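Local coordinates for RimK-related lysine biosynthesis protein (Thermococcus kodakarensis, PDB 5K2M), which binds ADP and magnesium and is probably an ATP-dependent ligase of the LysX subfamily of the RimK family, acting in amino-acid biosynthesis, at residues 162-174 / 184-196. Numbering follows the deposited sequence.
Sequences QEFVEKPGRDIRS and AIYRYSNHWITNT. With ADP (adenosine-5'-diphosphate), chain O; PO4 (phosphate ion), chain P.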
ATOM      1  N   GLN A 162      -4.067 -26.603 -47.720  1.00 38.25           N
ATOM      2  CA  GLN A 162      -3.118 -27.311 -48.573  1.00 40.44           C
ATOM      3  C   GLN A 162      -3.742 -27.567 -49.931  1.00 38.50           C
ATOM      4  O   GLN A 162      -4.957 -27.569 -50.065  1.00 39.36           O
ATOM      5  CB  GLN A 162      -2.758 -28.667 -47.973  1.00 41.35           C
ATOM      6  CG  GLN A 162      -1.920 -28.617 -46.712  1.00 42.58           C
ATOM      7  CD  GLN A 162      -1.696 -30.007 -46.137  1.00 41.22           C
ATOM      8  OE1 GLN A 162      -2.611 -30.810 -46.098  1.00 41.16           O
ATOM      9  NE2 GLN A 162      -0.484 -30.287 -45.689  1.00 41.68           N
ATOM     10  N   GLU A 163      -2.904 -27.771 -50.938  1.00 38.81           N
ATOM     11  CA  GLU A 163      -3.346 -28.398 -52.182  1.00 40.84           C
ATOM     12  C   GLU A 163      -3.962 -29.756 -51.864  1.00 40.37           C
ATOM     13  O   GLU A 163      -3.486 -30.454 -50.970  1.00 39.81           O
ATOM     14  CB  GLU A 163      -2.166 -28.599 -53.143  1.00 41.48           C
ATOM     15  CG  GLU A 163      -1.123 -29.595 -52.653  1.00 43.79           C
ATOM     16  CD  GLU A 163       0.062 -29.747 -53.594  1.00 47.15           C
ATOM     17  OE1 GLU A 163      -0.084 -29.495 -54.801  1.00 51.21           O
ATOM     18  OE2 GLU A 163       1.155 -30.106 -53.122  1.00 47.56           O
ATOM     19  N   PHE A 164      -5.005 -30.145 -52.592  1.00 42.43           N
ATOM     20  CA  PHE A 164      -5.528 -31.505 -52.455  1.00 41.94           C
ATOM     21  C   PHE A 164      -4.555 -32.465 -53.126  1.00 42.15           C
ATOM     22  O   PHE A 164      -4.277 -32.355 -54.321  1.00 42.46           O
ATOM     23  CB  PHE A 164      -6.913 -31.646 -53.068  1.00 42.55           C
ATOM     24  CG  PHE A 164      -7.456 -33.055 -53.032  1.00 42.74           C
ATOM     25  CD1 PHE A 164      -7.944 -33.600 -51.850  1.00 42.17           C
ATOM     26  CD2 PHE A 164      -7.499 -33.828 -54.182  1.00 42.88           C
ATOM     27  CE1 PHE A 164      -8.450 -34.890 -51.815  1.00 41.54           C
ATOM     28  CE2 PHE A 164      -8.015 -35.117 -54.152  1.00 42.38           C
ATOM     29  CZ  PHE A 164      -8.479 -35.653 -52.966  1.00 41.39           C
ATOM     30  N   VAL A 165      -4.020 -33.394 -52.344  1.00 42.44           N
ATOM     31  CA  VAL A 165      -3.101 -34.387 -52.870  1.00 43.04           C
ATOM     32  C   VAL A 165      -3.877 -35.645 -53.254  1.00 43.98           C
ATOM     33  O   VAL A 165      -4.654 -36.169 -52.454  1.00 43.35           O
ATOM     34  CB  VAL A 165      -1.997 -34.710 -51.855  1.00 42.95           C
ATOM     35  CG1 VAL A 165      -1.070 -35.781 -52.405  1.00 44.38           C
ATOM     36  CG2 VAL A 165      -1.226 -33.447 -51.496  1.00 41.91           C
ATOM     37  N   GLU A 166      -3.668 -36.115 -54.486  1.00 46.10           N
ATOM     38  CA  GLU A 166      -4.321 -37.323 -54.984  1.00 47.87           C
ATOM     39  C   GLU A 166      -3.505 -38.520 -54.543  1.00 48.12           C
ATOM     40  O   GLU A 166      -2.505 -38.859 -55.163  1.00 47.95           O
ATOM     41  CB  GLU A 166      -4.451 -37.293 -56.509  1.00 50.61           C
ATOM     42  CG  GLU A 166      -5.372 -36.190 -57.017  1.00 54.43           C
ATOM     43  CD  GLU A 166      -5.459 -36.138 -58.532  1.00 60.07           C
ATOM     44  OE1 GLU A 166      -5.626 -35.027 -59.071  1.00 63.81           O
ATOM     45  OE2 GLU A 166      -5.352 -37.197 -59.192  1.00 66.02           O
ATOM     46  N   LYS A 167      -3.943 -39.145 -53.457  1.00 47.07           N
ATOM     47  CA  LYS A 167      -3.226 -40.253 -52.851  1.00 47.37           C
ATOM     48  C   LYS A 167      -3.821 -41.535 -53.411  1.00 48.31           C
ATOM     49  O   LYS A 167      -4.973 -41.530 -53.853  1.00 46.68           O
ATOM     50  CB  LYS A 167      -3.398 -40.240 -51.322  1.00 46.40           C
ATOM     51  CG  LYS A 167      -3.230 -38.874 -50.657  1.00 46.01           C
ATOM     52  CD  LYS A 167      -3.383 -38.923 -49.137  1.00 44.92           C
ATOM     53  CE  LYS A 167      -4.769 -39.382 -48.661  1.00 44.29           C
ATOM     54  NZ  LYS A 167      -5.893 -38.486 -49.064  1.00 43.09           N
ATOM     55  N   PRO A 168      -3.062 -42.643 -53.366  1.00 47.94           N
ATOM     56  CA  PRO A 168      -3.568 -43.917 -53.893  1.00 49.56           C
ATOM     57  C   PRO A 168      -4.429 -44.691 -52.885  1.00 50.00           C
ATOM     58  O   PRO A 168      -4.082 -45.798 -52.496  1.00 50.02           O
ATOM     59  CB  PRO A 168      -2.280 -44.678 -54.229  1.00 50.49           C
ATOM     60  CG  PRO A 168      -1.280 -44.171 -53.237  1.00 50.02           C
ATOM     61  CD  PRO A 168      -1.659 -42.744 -52.920  1.00 48.12           C
ATOM     62  N   GLY A 169      -5.541 -44.097 -52.456  1.00 50.32           N
ATOM     63  CA  GLY A 169      -6.483 -44.758 -51.543  1.00 49.23           C
ATOM     64  C   GLY A 169      -5.974 -44.995 -50.127  1.00 48.57           C
ATOM     65  O   GLY A 169      -6.562 -45.769 -49.378  1.00 48.34           O
ATOM     66  N   ARG A 170      -4.901 -44.306 -49.746  1.00 48.19           N
ATOM     67  CA  ARG A 170      -4.252 -44.530 -48.453  1.00 47.01           C
ATOM     68  C   ARG A 170      -3.256 -43.428 -48.155  1.00 45.95           C
ATOM     69  O   ARG A 170      -2.824 -42.702 -49.047  1.00 47.29           O
ATOM     70  CB  ARG A 170      -3.487 -45.856 -48.464  1.00 46.95           C
ATOM     71  CG  ARG A 170      -2.268 -45.819 -49.381  1.00 48.13           C
ATOM     72  CD  ARG A 170      -1.692 -47.186 -49.689  1.00 48.25           C
ATOM     73  NE  ARG A 170      -0.415 -47.070 -50.384  1.00 49.49           N
ATOM     74  CZ  ARG A 170       0.322 -48.100 -50.800  1.00 51.90           C
ATOM     75  NH1 ARG A 170      -0.078 -49.350 -50.599  1.00 52.01           N
ATOM     76  NH2 ARG A 170       1.476 -47.885 -51.420  1.00 52.96           N
ATOM     77  N   ASP A 171      -2.859 -43.329 -46.896  1.00 44.95           N
ATOM     78  CA  ASP A 171      -1.687 -42.552 -46.553  1.00 43.95           C
ATOM     79  C   ASP A 171      -0.829 -43.362 -45.596  1.00 43.18           C
ATOM     80  O   ASP A 171      -1.100 -44.542 -45.359  1.00 41.37           O
ATOM     81  CB  ASP A 171      -2.063 -41.159 -46.039  1.00 45.17           C
ATOM     82  CG  ASP A 171      -2.522 -41.143 -44.598  1.00 44.51           C
ATOM     83  OD1 ASP A 171      -2.952 -42.178 -44.064  1.00 43.92           O
ATOM     84  OD2 ASP A 171      -2.462 -40.050 -43.997  1.00 48.21           O
ATOM     85  N   ILE A 172       0.225 -42.741 -45.080  1.00 43.31           N
ATOM     86  CA  ILE A 172       1.250 -43.467 -44.325  1.00 42.84           C
ATOM     87  C   ILE A 172       1.373 -42.837 -42.959  1.00 40.58           C
ATOM     88  O   ILE A 172       1.364 -41.622 -42.826  1.00 39.61           O
ATOM     89  CB  ILE A 172       2.615 -43.424 -45.052  1.00 43.90           C
ATOM     90  CG1 ILE A 172       2.546 -44.250 -46.341  1.00 43.82           C
ATOM     91  CG2 ILE A 172       3.754 -43.921 -44.149  1.00 43.88           C
ATOM     92  CD1 ILE A 172       3.568 -43.815 -47.378  1.00 45.42           C
ATOM     93  N   ARG A 173       1.462 -43.683 -41.947  1.00 41.31           N
ATOM     94  CA  ARG A 173       1.669 -43.244 -40.594  1.00 40.91           C
ATOM     95  C   ARG A 173       2.921 -43.919 -40.054  1.00 39.91           C
ATOM     96  O   ARG A 173       2.947 -45.133 -39.923  1.00 38.35           O
ATOM     97  CB  ARG A 173       0.448 -43.621 -39.767  1.00 43.15           C
ATOM     98  CG  ARG A 173       0.660 -43.515 -38.277  1.00 47.78           C
ATOM     99  CD  ARG A 173       0.981 -42.089 -37.857  1.00 51.12           C
ATOM    100  NE  ARG A 173       0.368 -41.868 -36.556  1.00 58.47           N
ATOM    101  CZ  ARG A 173      -0.563 -40.973 -36.255  1.00 56.53           C
ATOM    102  NH1 ARG A 173      -1.027 -40.089 -37.128  1.00 53.67           N
ATOM    103  NH2 ARG A 173      -0.994 -40.943 -35.007  1.00 64.97           N
ATOM    104  N   SER A 174       3.946 -43.130 -39.738  1.00 39.20           N
ATOM    105  CA  SER A 174       5.190 -43.659 -39.192  1.00 40.20           C
ATOM    106  C   SER A 174       5.474 -43.095 -37.805  1.00 39.92           C
ATOM    107  O   SER A 174       4.856 -42.115 -37.378  1.00 39.02           O
ATOM    108  CB  SER A 174       6.363 -43.362 -40.129  1.00 41.29           C
ATOM    109  OG  SER A 174       6.577 -41.967 -40.245  1.00 42.24           O
ATOM    110  N   ALA A 184       6.066 -48.270 -39.306  1.00 40.89           N
ATOM    111  CA  ALA A 184       5.106 -47.564 -40.148  1.00 41.60           C
ATOM    112  C   ALA A 184       4.002 -48.465 -40.651  1.00 41.96           C
ATOM    113  O   ALA A 184       4.182 -49.683 -40.798  1.00 40.35           O
ATOM    114  CB  ALA A 184       5.809 -46.905 -41.328  1.00 42.72           C
ATOM    115  N   ILE A 185       2.854 -47.834 -40.917  1.00 41.62           N
ATOM    116  CA  ILE A 185       1.680 -48.495 -41.484  1.00 41.92           C
ATOM    117  C   ILE A 185       1.104 -47.681 -42.634  1.00 43.54           C
ATOM    118  O   ILE A 185       1.340 -46.471 -42.728  1.00 41.93           O
ATOM    119  CB  ILE A 185       0.550 -48.659 -40.450  1.00 41.77           C
ATOM    120  CG1 ILE A 185       0.139 -47.291 -39.861  1.00 41.32           C
ATOM    121  CG2 ILE A 185       0.987 -49.598 -39.343  1.00 42.27           C
ATOM    122  CD1 ILE A 185      -1.175 -47.306 -39.103  1.00 40.91           C
ATOM    123  N   TYR A 186       0.363 -48.352 -43.512  1.00 44.30           N
ATOM    124  CA  TYR A 186      -0.543 -47.671 -44.407  1.00 46.97           C
ATOM    125  C   TYR A 186      -1.875 -47.562 -43.662  1.00 48.36           C
ATOM    126  O   TYR A 186      -2.205 -48.440 -42.864  1.00 49.28           O
ATOM    127  CB  TYR A 186      -0.723 -48.441 -45.715  1.00 48.68           C
ATOM    128  CG  TYR A 186       0.545 -48.573 -46.541  1.00 49.34           C
ATOM    129  CD1 TYR A 186       1.084 -47.476 -47.199  1.00 49.03           C
ATOM    130  CD2 TYR A 186       1.194 -49.806 -46.676  1.00 49.65           C
ATOM    131  CE1 TYR A 186       2.245 -47.597 -47.952  1.00 50.14           C
ATOM    132  CE2 TYR A 186       2.353 -49.935 -47.421  1.00 50.13           C
ATOM    133  CZ  TYR A 186       2.869 -48.829 -48.059  1.00 50.88           C
ATOM    134  OH  TYR A 186       4.012 -48.946 -48.801  1.00 54.66           O
ATOM    135  N   ARG A 187      -2.602 -46.472 -43.894  1.00 47.56           N
ATOM    136  CA  ARG A 187      -3.992 -46.338 -43.469  1.00 47.08           C
ATOM    137  C   ARG A 187      -4.867 -46.261 -44.722  1.00 47.62           C
ATOM    138  O   ARG A 187      -4.863 -45.245 -45.413  1.00 47.26           O
ATOM    139  CB  ARG A 187      -4.181 -45.083 -42.612  1.00 47.69           C
ATOM    140  CG  ARG A 187      -3.425 -45.097 -41.289  1.00 48.51           C
ATOM    141  CD  ARG A 187      -3.687 -43.852 -40.458  1.00 48.20           C
ATOM    142  NE  ARG A 187      -3.113 -42.648 -41.060  1.00 48.05           N
ATOM    143  CZ  ARG A 187      -2.919 -41.490 -40.423  1.00 47.16           C
ATOM    144  NH1 ARG A 187      -3.240 -41.336 -39.141  1.00 47.27           N
ATOM    145  NH2 ARG A 187      -2.376 -40.475 -41.072  1.00 47.37           N
ATOM    146  N   TYR A 188      -5.592 -47.345 -45.013  1.00 47.42           N
ATOM    147  CA  TYR A 188      -6.440 -47.455 -46.205  1.00 47.92           C
ATOM    148  C   TYR A 188      -7.862 -46.962 -45.937  1.00 48.66           C
ATOM    149  O   TYR A 188      -8.420 -47.198 -44.870  1.00 46.26           O
ATOM    150  CB  TYR A 188      -6.524 -48.919 -46.686  1.00 49.08           C
ATOM    151  CG  TYR A 188      -5.282 -49.439 -47.385  1.00 49.07           C
ATOM    152  CD1 TYR A 188      -5.091 -49.237 -48.747  1.00 49.03           C
ATOM    153  CD2 TYR A 188      -4.298 -50.137 -46.684  1.00 49.50           C
ATOM    154  CE1 TYR A 188      -3.957 -49.708 -49.393  1.00 50.04           C
ATOM    155  CE2 TYR A 188      -3.159 -50.610 -47.321  1.00 49.73           C
ATOM    156  CZ  TYR A 188      -2.999 -50.394 -48.677  1.00 50.53           C
ATOM    157  OH  TYR A 188      -1.883 -50.861 -49.320  1.00 52.87           O
ATOM    158  N   SER A 189      -8.456 -46.319 -46.935  1.00 49.66           N
ATOM    159  CA  SER A 189      -9.855 -45.907 -46.864  1.00 50.09           C
ATOM    160  C   SER A 189     -10.363 -45.639 -48.268  1.00 51.89           C
ATOM    161  O   SER A 189      -9.602 -45.246 -49.142  1.00 52.05           O
ATOM    162  CB  SER A 189     -10.014 -44.645 -46.003  1.00 48.63           C
ATOM    163  OG  SER A 189     -11.368 -44.224 -45.926  1.00 47.50           O
ATOM    164  N   ASN A 190     -11.649 -45.868 -48.489  1.00 54.25           N
ATOM    165  CA  ASN A 190     -12.266 -45.404 -49.725  1.00 57.58           C
ATOM    166  C   ASN A 190     -12.775 -43.963 -49.609  1.00 54.46           C
ATOM    167  O   ASN A 190     -13.285 -43.419 -50.570  1.00 55.60           O
ATOM    168  CB  ASN A 190     -13.339 -46.373 -50.257  1.00 63.51           C
ATOM    169  CG  ASN A 190     -14.251 -46.911 -49.176  1.00 68.15           C
ATOM    170  OD1 ASN A 190     -14.605 -48.098 -49.187  1.00 70.14           O
ATOM    171  ND2 ASN A 190     -14.645 -46.047 -48.235  1.00 69.13           N
ATOM    172  N   HIS A 191     -12.613 -43.340 -48.443  1.00 53.54           N
ATOM    173  CA  HIS A 191     -12.757 -41.887 -48.324  1.00 52.21           C
ATOM    174  C   HIS A 191     -11.354 -41.256 -48.325  1.00 48.77           C
ATOM    175  O   HIS A 191     -10.400 -41.880 -47.848  1.00 45.98           O
ATOM    176  CB  HIS A 191     -13.524 -41.525 -47.052  1.00 53.34           C
ATOM    177  CG  HIS A 191     -14.092 -40.136 -47.063  1.00 57.60           C
ATOM    178  ND1 HIS A 191     -13.498 -39.080 -46.403  1.00 55.36           N
ATOM    179  CD2 HIS A 191     -15.200 -39.630 -47.657  1.00 60.03           C
ATOM    180  CE1 HIS A 191     -14.217 -37.988 -46.584  1.00 56.22           C
ATOM    181  NE2 HIS A 191     -15.255 -38.293 -47.341  1.00 58.23           N
ATOM    182  N   TRP A 192     -11.233 -40.036 -48.859  1.00 45.51           N
ATOM    183  CA  TRP A 192      -9.937 -39.321 -48.908  1.00 45.02           C
ATOM    184  C   TRP A 192      -9.332 -39.008 -47.531  1.00 43.83           C
ATOM    185  O   TRP A 192      -8.119 -38.825 -47.413  1.00 42.77           O
ATOM    186  CB  TRP A 192     -10.023 -38.034 -49.758  1.00 43.60           C
ATOM    187  CG  TRP A 192     -10.814 -36.927 -49.147  1.00 41.70           C
ATOM    188  CD1 TRP A 192     -12.159 -36.755 -49.221  1.00 41.53           C
ATOM    189  CD2 TRP A 192     -10.311 -35.827 -48.369  1.00 40.48           C
ATOM    190  NE1 TRP A 192     -12.532 -35.624 -48.542  1.00 41.73           N
ATOM    191  CE2 TRP A 192     -11.420 -35.031 -48.010  1.00 39.71           C
ATOM    192  CE3 TRP A 192      -9.036 -35.442 -47.939  1.00 38.92           C
ATOM    193  CZ2 TRP A 192     -11.296 -33.870 -47.238  1.00 38.41           C
ATOM    194  CZ3 TRP A 192      -8.907 -34.282 -47.179  1.00 38.65           C
ATOM    195  CH2 TRP A 192     -10.034 -33.508 -46.834  1.00 38.92           C
ATOM    196  N   ILE A 193     -10.175 -38.956 -46.501  1.00 43.99           N
ATOM    197  CA  ILE A 193      -9.726 -38.852 -45.106  1.00 44.55           C
ATOM    198  C   ILE A 193      -9.524 -40.261 -44.518  1.00 44.28           C
ATOM    199  O   ILE A 193     -10.489 -41.000 -44.303  1.00 45.79           O
ATOM    200  CB  ILE A 193     -10.736 -38.065 -44.236  1.00 44.86           C
ATOM    201  CG1 ILE A 193     -11.006 -36.686 -44.843  1.00 44.88           C
ATOM    202  CG2 ILE A 193     -10.210 -37.914 -42.814  1.00 45.92           C
ATOM    203  CD1 ILE A 193     -12.246 -35.993 -44.294  1.00 46.05           C
ATOM    204  N   THR A 194      -8.272 -40.615 -44.243  1.00 45.07           N
ATOM    205  CA  THR A 194      -7.896 -41.993 -43.900  1.00 46.48           C
ATOM    206  C   THR A 194      -7.680 -42.298 -42.413  1.00 46.89           C
ATOM    207  O   THR A 194      -7.258 -43.397 -42.094  1.00 48.83           O
ATOM    208  CB  THR A 194      -6.565 -42.368 -44.590  1.00 47.16           C
ATOM    209  OG1 THR A 194      -5.551 -41.439 -44.187  1.00 45.10           O
ATOM    210  CG2 THR A 194      -6.701 -42.347 -46.099  1.00 47.07           C
ATOM    211  N   ASN A 195      -7.939 -41.364 -41.500  1.00 48.89           N
ATOM    212  CA  ASN A 195      -7.590 -41.600 -40.083  1.00 48.89           C
ATOM    213  C   ASN A 195      -8.249 -42.904 -39.621  1.00 49.88           C
ATOM    214  O   ASN A 195      -9.396 -43.179 -39.998  1.00 49.23           O
ATOM    215  CB  ASN A 195      -8.075 -40.488 -39.140  1.00 48.64           C
ATOM    216  CG  ASN A 195      -7.435 -39.133 -39.400  1.00 48.68           C
ATOM    217  OD1 ASN A 195      -6.594 -38.645 -38.623  1.00 48.77           O
ATOM    218  ND2 ASN A 195      -7.883 -38.485 -40.437  1.00 46.42           N
ATOM    219  N   THR A 196      -7.546 -43.687 -38.798  1.00 48.82           N
ATOM    220  CA  THR A 196      -8.143 -44.872 -38.172  1.00 50.15           C
ATOM    221  C   THR A 196      -9.292 -44.466 -37.239  1.00 50.80           C
ATOM    222  O   THR A 196     -10.254 -45.213 -37.082  1.00 52.02           O
ATOM    223  CB  THR A 196      -7.124 -45.699 -37.369  1.00 49.99           C
ATOM    224  OG1 THR A 196      -6.570 -44.890 -36.327  1.00 47.67           O
ATOM    225  CG2 THR A 196      -5.998 -46.209 -38.272  1.00 51.60           C
TER
HETATM  226  PB  ADP O 301      -5.510 -34.656 -38.498  1.00 39.40           P
HETATM  227  O1B ADP O 301      -5.226 -36.109 -38.759  1.00 38.60           O
HETATM  228  O2B ADP O 301      -6.965 -34.344 -38.247  1.00 35.17           O
HETATM  229  O3B ADP O 301      -4.625 -33.997 -37.469  1.00 37.34           O
HETATM  230  PA  ADP O 301      -4.451 -34.453 -41.186  1.00 36.71           P
HETATM  231  O1A ADP O 301      -3.525 -35.599 -40.828  1.00 38.17           O
HETATM  232  O2A ADP O 301      -3.814 -33.301 -41.893  1.00 32.63           O
HETATM  233  O3A ADP O 301      -5.234 -33.893 -39.900  1.00 36.49           O
HETATM  234  O5' ADP O 301      -5.648 -34.999 -42.102  1.00 33.36           O
HETATM  235  C5' ADP O 301      -6.318 -36.202 -41.805  1.00 32.34           C
HETATM  236  C4' ADP O 301      -6.334 -37.100 -43.030  1.00 33.10           C
HETATM  237  O4' ADP O 301      -7.016 -36.434 -44.100  1.00 31.75           O
HETATM  238  C3' ADP O 301      -4.964 -37.484 -43.566  1.00 32.87           C
HETATM  239  O3' ADP O 301      -4.463 -38.678 -42.944  1.00 32.72           O
HETATM  240  C2' ADP O 301      -5.261 -37.680 -45.040  1.00 31.13           C
HETATM  241  O2' ADP O 301      -5.806 -38.971 -45.309  1.00 30.90           O
HETATM  242  C1' ADP O 301      -6.348 -36.674 -45.333  1.00 31.29           C
HETATM  243  N9  ADP O 301      -5.761 -35.418 -45.819  1.00 31.00           N
HETATM  244  C8  ADP O 301      -5.394 -34.360 -45.066  1.00 31.58           C
HETATM  245  N7  ADP O 301      -4.871 -33.374 -45.816  1.00 31.45           N
HETATM  246  C5  ADP O 301      -4.890 -33.818 -47.087  1.00 30.78           C
HETATM  247  C6  ADP O 301      -4.506 -33.276 -48.390  1.00 29.16           C
HETATM  248  N6  ADP O 301      -3.970 -32.041 -48.486  1.00 28.90           N
HETATM  249  N1  ADP O 301      -4.705 -34.059 -49.469  1.00 28.90           N
HETATM  250  C2  ADP O 301      -5.234 -35.288 -49.386  1.00 29.36           C
HETATM  251  N3  ADP O 301      -5.610 -35.849 -48.238  1.00 29.48           N
HETATM  252  C4  ADP O 301      -5.470 -35.168 -47.082  1.00 30.68           C
HETATM  253  P   PO4 P 302      -4.005 -37.893 -36.276  1.00 39.49           P
HETATM  254  O1  PO4 P 302      -3.626 -38.091 -37.725  1.00 40.05           O
HETATM  255  O2  PO4 P 302      -5.327 -38.572 -35.948  1.00 43.35           O
HETATM  256  O3  PO4 P 302      -2.914 -38.499 -35.429  1.00 43.04           O
HETATM  257  O4  PO4 P 302      -4.170 -36.434 -35.974  1.00 44.32           O
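R187 grips D171 side-on: its NE reaches OD1 at 3.0 Å and its NH2 reaches OD2 at the same distance, both on the syn side, with carboxylate and guanidinium within 5° of coplanar. OD1 also takes the hydroxyl of T194, which descends from above the carboxylate plane (OG1 to OD1 2.7 Å), while OD2 accepts from the ribose O3' of ADP. A bend at chi3 (-68°) helps turn the R187 guanidinium across toward the neighbouring strand, where D171 lies. A leucine in place of R187 would probably leave the D171 carboxylate without its charged mate and free to turn from the ribose. Nearer the base, K167 NZ bridges the lone pair of W192 O, at 2.8 Å, and N3 of the adenine. There F164 sets its edge against the indole face of W192, whose own edge meets the nucleotide.

Behind these groups, strands 170-174 and 184-188 pair antiparallel, D171 and R187 exchanging backbone bonds and R173 and I185 doing likewise. The sheet face bearing R170, Y186 and Y188 turns from the nucleotide; there the R170 guanidinium lies flat on Y186 (centres 3.8 Å apart, planes at 14°), while its NH1 meets Y188 OH in plane at 2.7 Å. On the ADP side, R173 reaches the bound phosphate and is salt-bridged to the magnesium ligand D229, which also accepts from R187.

Such a hairpin, its two flanking loops closing on adenine and ribose, exemplifies nucleotide recognition in the ATP-grasp fold.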